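Local coordinates for leucine aminopeptidase (Legionella pneumophila, PDB 5GNE), which is probably a zinc-dependent aminopeptidase of the M28 family, removing residues one at a time from the amino-terminal end of peptides, at residues Y94-H103 with L290-Y301. Residues are numbered along the deposited sequence; the frame is centred on the assembly and turned at random.
Sequences YPINHEAQVH and LTEFTAELLTRY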
loop_
_atom_site.group_PDB
_atom_site.type_symbol
_atom_site.label_atom_id
_atom_site.label_comp_id
_atom_site.label_asym_id
_atom_site.label_seq_id
_atom_site.Cartn_x
_atom_site.Cartn_y
_atom_site.Cartn_z
ATOM N N TYR A 94 -20.472 -4.751 9.712
ATOM C CA TYR A 94 -19.353 -5.026 10.628
ATOM C C TYR A 94 -19.621 -4.469 12.032
ATOM O O TYR A 94 -19.913 -3.278 12.203
ATOM C CB TYR A 94 -18.065 -4.402 10.116
ATOM C CG TYR A 94 -17.543 -4.928 8.807
ATOM C CD1 TYR A 94 -16.573 -5.936 8.757
ATOM C CD2 TYR A 94 -18.006 -4.391 7.609
ATOM C CE1 TYR A 94 -16.090 -6.394 7.532
ATOM C CE2 TYR A 94 -17.544 -4.837 6.393
ATOM C CZ TYR A 94 -16.588 -5.834 6.347
ATOM O OH TYR A 94 -16.150 -6.248 5.105
ATOM N N PRO A 95 -19.499 -5.330 13.040
ATOM C CA PRO A 95 -19.709 -4.996 14.448
ATOM C C PRO A 95 -18.626 -4.067 14.963
ATOM O O PRO A 95 -17.487 -4.191 14.496
ATOM C CB PRO A 95 -19.605 -6.344 15.166
ATOM C CG PRO A 95 -19.717 -7.371 14.117
ATOM C CD PRO A 95 -19.282 -6.767 12.829
ATOM N N ILE A 96 -18.989 -3.106 15.812
ATOM C CA ILE A 96 -18.025 -2.321 16.589
ATOM C C ILE A 96 -18.346 -2.415 18.114
ATOM O O ILE A 96 -19.227 -1.728 18.607
ATOM C CB ILE A 96 -18.027 -0.871 16.104
ATOM C CG1 ILE A 96 -17.599 -0.818 14.636
ATOM C CG2 ILE A 96 -17.072 -0.037 16.908
ATOM C CD1 ILE A 96 -17.676 0.570 14.025
ATOM N N ASN A 97 -17.650 -3.274 18.853
ATOM C CA ASN A 97 -18.126 -3.707 20.176
ATOM C C ASN A 97 -17.020 -3.934 21.218
ATOM O O ASN A 97 -17.197 -4.666 22.201
ATOM C CB ASN A 97 -18.958 -4.984 19.968
ATOM C CG ASN A 97 -18.233 -5.996 19.114
ATOM O OD1 ASN A 97 -17.105 -5.754 18.651
ATOM N ND2 ASN A 97 -18.899 -7.089 18.821
ATOM N N HIS A 98 -15.870 -3.363 20.920
ATOM C CA HIS A 98 -14.609 -3.551 21.609
ATOM C C HIS A 98 -13.970 -2.258 22.104
ATOM O O HIS A 98 -12.731 -2.117 22.075
ATOM C CB HIS A 98 -13.765 -4.303 20.568
ATOM C CG HIS A 98 -14.278 -5.681 20.324
ATOM N ND1 HIS A 98 -13.516 -6.689 19.807
ATOM C CD2 HIS A 98 -15.326 -6.310 20.919
ATOM C CE1 HIS A 98 -14.193 -7.814 19.824
ATOM N NE2 HIS A 98 -15.262 -7.625 20.587
ATOM N N GLU A 99 -14.776 -1.354 22.651
ATOM C CA GLU A 99 -14.301 -0.019 22.993
ATOM C C GLU A 99 -13.178 -0.048 24.032
ATOM O O GLU A 99 -12.202 0.697 23.917
ATOM C CB GLU A 99 -15.449 0.862 23.510
ATOM C CG GLU A 99 -14.944 2.193 24.104
ATOM C CD GLU A 99 -16.023 3.269 24.251
ATOM O OE1 GLU A 99 -17.100 3.156 23.614
ATOM O OE2 GLU A 99 -15.747 4.271 24.951
ATOM N N ALA A 100 -13.281 -0.922 25.032
ATOM C CA ALA A 100 -12.243 -0.960 26.068
ATOM C C ALA A 100 -10.912 -1.336 25.462
ATOM O O ALA A 100 -9.895 -0.700 25.747
ATOM C CB ALA A 100 -12.609 -1.916 27.148
ATOM N N GLN A 101 -10.914 -2.366 24.621
ATOM C CA GLN A 101 -9.667 -2.806 24.017
ATOM C C GLN A 101 -9.078 -1.751 23.087
ATOM O O GLN A 101 -7.874 -1.487 23.124
ATOM C CB GLN A 101 -9.858 -4.131 23.275
ATOM C CG GLN A 101 -10.185 -5.330 24.186
ATOM C CD GLN A 101 -11.658 -5.517 24.485
ATOM O OE1 GLN A 101 -12.464 -4.581 24.429
ATOM N NE2 GLN A 101 -12.014 -6.742 24.829
ATOM N N VAL A 102 -9.929 -1.112 22.292
ATOM C CA VAL A 102 -9.480 -0.084 21.369
ATOM C C VAL A 102 -8.805 1.057 22.149
ATOM O O VAL A 102 -7.727 1.527 21.776
ATOM C CB VAL A 102 -10.669 0.434 20.513
ATOM C CG1 VAL A 102 -10.289 1.686 19.724
ATOM C CG2 VAL A 102 -11.173 -0.687 19.566
ATOM N N HIS A 103 -9.421 1.506 23.237
ATOM C CA HIS A 103 -8.801 2.565 24.024
ATOM C C HIS A 103 -7.508 2.129 24.700
ATOM O O HIS A 103 -6.569 2.907 24.743
ATOM C CB HIS A 103 -9.792 3.148 25.034
ATOM C CG HIS A 103 -10.797 4.066 24.402
ATOM N ND1 HIS A 103 -11.913 3.611 23.732
ATOM C CD2 HIS A 103 -10.815 5.416 24.283
ATOM C CE1 HIS A 103 -12.593 4.641 23.259
ATOM N NE2 HIS A 103 -11.947 5.748 23.579
ATOM N N LEU A 290 -16.300 -2.465 3.618
ATOM C CA LEU A 290 -15.116 -2.216 4.432
ATOM C C LEU A 290 -14.870 -0.713 4.609
ATOM O O LEU A 290 -14.384 -0.267 5.654
ATOM C CB LEU A 290 -13.887 -2.890 3.805
ATOM C CG LEU A 290 -12.676 -3.176 4.699
ATOM C CD1 LEU A 290 -13.101 -3.969 5.933
ATOM C CD2 LEU A 290 -11.574 -3.930 3.940
ATOM N N THR A 291 -15.188 0.062 3.576
ATOM C CA THR A 291 -15.018 1.519 3.626
ATOM C C THR A 291 -16.021 2.210 4.552
ATOM O O THR A 291 -15.641 3.114 5.301
ATOM C CB THR A 291 -15.104 2.132 2.210
ATOM O OG1 THR A 291 -14.068 1.559 1.392
ATOM C CG2 THR A 291 -14.937 3.650 2.255
ATOM N N GLU A 292 -17.278 1.767 4.562
ATOM C CA GLU A 292 -18.222 2.346 5.512
ATOM C C GLU A 292 -17.760 2.018 6.928
ATOM O O GLU A 292 -17.851 2.857 7.821
ATOM C CB GLU A 292 -19.666 1.853 5.288
ATOM C CG GLU A 292 -20.129 1.777 3.839
ATOM C CD GLU A 292 -21.468 1.035 3.641
ATOM O OE1 GLU A 292 -21.970 0.407 4.600
ATOM O OE2 GLU A 292 -22.018 1.084 2.513
ATOM N N PHE A 293 -17.238 0.808 7.113
ATOM C CA PHE A 293 -16.679 0.372 8.392
ATOM C C PHE A 293 -15.561 1.310 8.853
ATOM O O PHE A 293 -15.557 1.769 9.996
ATOM C CB PHE A 293 -16.169 -1.062 8.254
ATOM C CG PHE A 293 -15.434 -1.597 9.474
ATOM C CD1 PHE A 293 -16.091 -1.788 10.679
ATOM C CD2 PHE A 293 -14.105 -1.958 9.384
ATOM C CE1 PHE A 293 -15.429 -2.317 11.772
ATOM C CE2 PHE A 293 -13.430 -2.488 10.484
ATOM C CZ PHE A 293 -14.088 -2.661 11.676
ATOM N N THR A 294 -14.620 1.604 7.956
ATOM C CA THR A 294 -13.512 2.509 8.278
ATOM C C THR A 294 -14.037 3.897 8.679
ATOM O O THR A 294 -13.575 4.493 9.655
ATOM C CB THR A 294 -12.525 2.617 7.090
ATOM O OG1 THR A 294 -12.116 1.305 6.679
ATOM C CG2 THR A 294 -11.288 3.427 7.477
ATOM N N ALA A 295 -15.015 4.393 7.929
ATOM C CA ALA A 295 -15.688 5.653 8.254
ATOM C C ALA A 295 -16.239 5.647 9.688
ATOM O O ALA A 295 -16.055 6.608 10.424
ATOM C CB ALA A 295 -16.794 5.957 7.246
ATOM N N GLU A 296 -16.900 4.573 10.105
ATOM C CA GLU A 296 -17.456 4.588 11.452
ATOM C C GLU A 296 -16.388 4.428 12.529
ATOM O O GLU A 296 -16.578 4.886 13.650
ATOM C CB GLU A 296 -18.448 3.449 11.656
ATOM C CG GLU A 296 -19.282 3.083 10.468
ATOM C CD GLU A 296 -20.129 1.856 10.730
ATOM O OE1 GLU A 296 -19.567 0.757 10.949
ATOM O OE2 GLU A 296 -21.362 1.990 10.711
ATOM N N LEU A 297 -15.246 3.841 12.178
ATOM C CA LEU A 297 -14.147 3.757 13.128
ATOM C C LEU A 297 -13.596 5.161 13.337
ATOM O O LEU A 297 -13.331 5.585 14.473
ATOM C CB LEU A 297 -13.059 2.788 12.645
ATOM C CG LEU A 297 -13.358 1.276 12.465
ATOM C CD1 LEU A 297 -12.173 0.614 11.786
ATOM C CD2 LEU A 297 -13.685 0.535 13.754
ATOM N N LEU A 298 -13.482 5.907 12.240
ATOM C CA LEU A 298 -12.982 7.279 12.321
ATOM C C LEU A 298 -13.888 8.155 13.183
ATOM O O LEU A 298 -13.424 8.897 14.059
ATOM C CB LEU A 298 -12.849 7.881 10.923
ATOM C CG LEU A 298 -11.568 7.546 10.143
ATOM C CD1 LEU A 298 -11.563 8.199 8.771
ATOM C CD2 LEU A 298 -10.338 7.961 10.937
ATOM N N THR A 299 -15.185 8.065 12.946
ATOM C CA THR A 299 -16.119 8.855 13.717
ATOM C C THR A 299 -16.185 8.391 15.175
ATOM O O THR A 299 -16.040 9.204 16.102
ATOM C CB THR A 299 -17.507 8.838 13.064
ATOM O OG1 THR A 299 -17.436 9.596 11.849
ATOM C CG2 THR A 299 -18.535 9.492 13.975
ATOM N N ARG A 300 -16.374 7.091 15.377
ATOM C CA ARG A 300 -16.552 6.563 16.724
ATOM C C ARG A 300 -15.288 6.629 17.578
ATOM O O ARG A 300 -15.367 6.922 18.763
ATOM C CB ARG A 300 -17.047 5.123 16.666
ATOM C CG ARG A 300 -17.153 4.487 18.023
ATOM C CD ARG A 300 -18.374 3.613 18.123
ATOM N NE ARG A 300 -18.668 3.310 19.515
ATOM C CZ ARG A 300 -19.691 2.565 19.908
ATOM N NH1 ARG A 300 -20.509 2.042 19.001
ATOM N NH2 ARG A 300 -19.889 2.338 21.204
ATOM N N TYR A 301 -14.125 6.352 16.997
ATOM C CA TYR A 301 -12.912 6.229 17.815
ATOM C C TYR A 301 -11.875 7.323 17.590
ATOM O O TYR A 301 -11.370 7.899 18.553
ATOM C CB TYR A 301 -12.240 4.870 17.588
ATOM C CG TYR A 301 -13.025 3.684 18.102
ATOM C CD1 TYR A 301 -13.449 3.638 19.424
ATOM C CD2 TYR A 301 -13.291 2.585 17.286
ATOM C CE1 TYR A 301 -14.150 2.550 19.912
ATOM C CE2 TYR A 301 -13.989 1.492 17.773
ATOM C CZ TYR A 301 -14.410 1.483 19.093
ATOM O OH TYR A 301 -15.102 0.411 19.604
HETATM O O HOH W 1 -17.254 4.905 21.174
#
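Tyr301 is sandwiched near the C-terminal end of helix 288-302: Val102 CG1 sits over the centre of its ring, 3.7 Å from the centroid and 11° off the ring normal, a CH-pi contact, while Arg300 CG covers the opposite face. The valine puts CG1 there by holding it anti to its own backbone N (chi1 169°). His103 brings CE1 to the edge of the same ring, and its ND1 is tied back to Glu99 O by a bond of 2.9 Å lying in the imidazole plane. The phenol end reaches the start of helix 99-106, with OH 3.5 Å from Glu99 CA, and is hydrogen-bonded to Glu371, whose carboxylate also takes the backbone N-H groups of Asn97 and His98.

Ile96 divides its branches: CG2 packs 3.5 Å from Tyr301 CE2, whereas CD1 points on to Leu297 CD2 and the chain of Glu296. Farther along, Tyr94 and Phe293 cross at about a right angle as side chains, yet their rings are inclined by only 33°; the tightest touch is Tyr94 CB to Phe293 CD1, 3.3 Å. Leu290 CD1 rests over the ring of Tyr94 at its CZ, 4.0 Å away. At the exposed side Glu99 OE1 and Arg300 NH2 form a long salt bridge of 3.8 Å, their planes nearly perpendicular, and a water links OE1 to Arg300 NE.

Thus an extended segment leading into a helix runs along helix 288-302, with helix 355-373 also touching it: peripheral packing on the alpha/beta M28 peptidase fold, away from the two zinc ions.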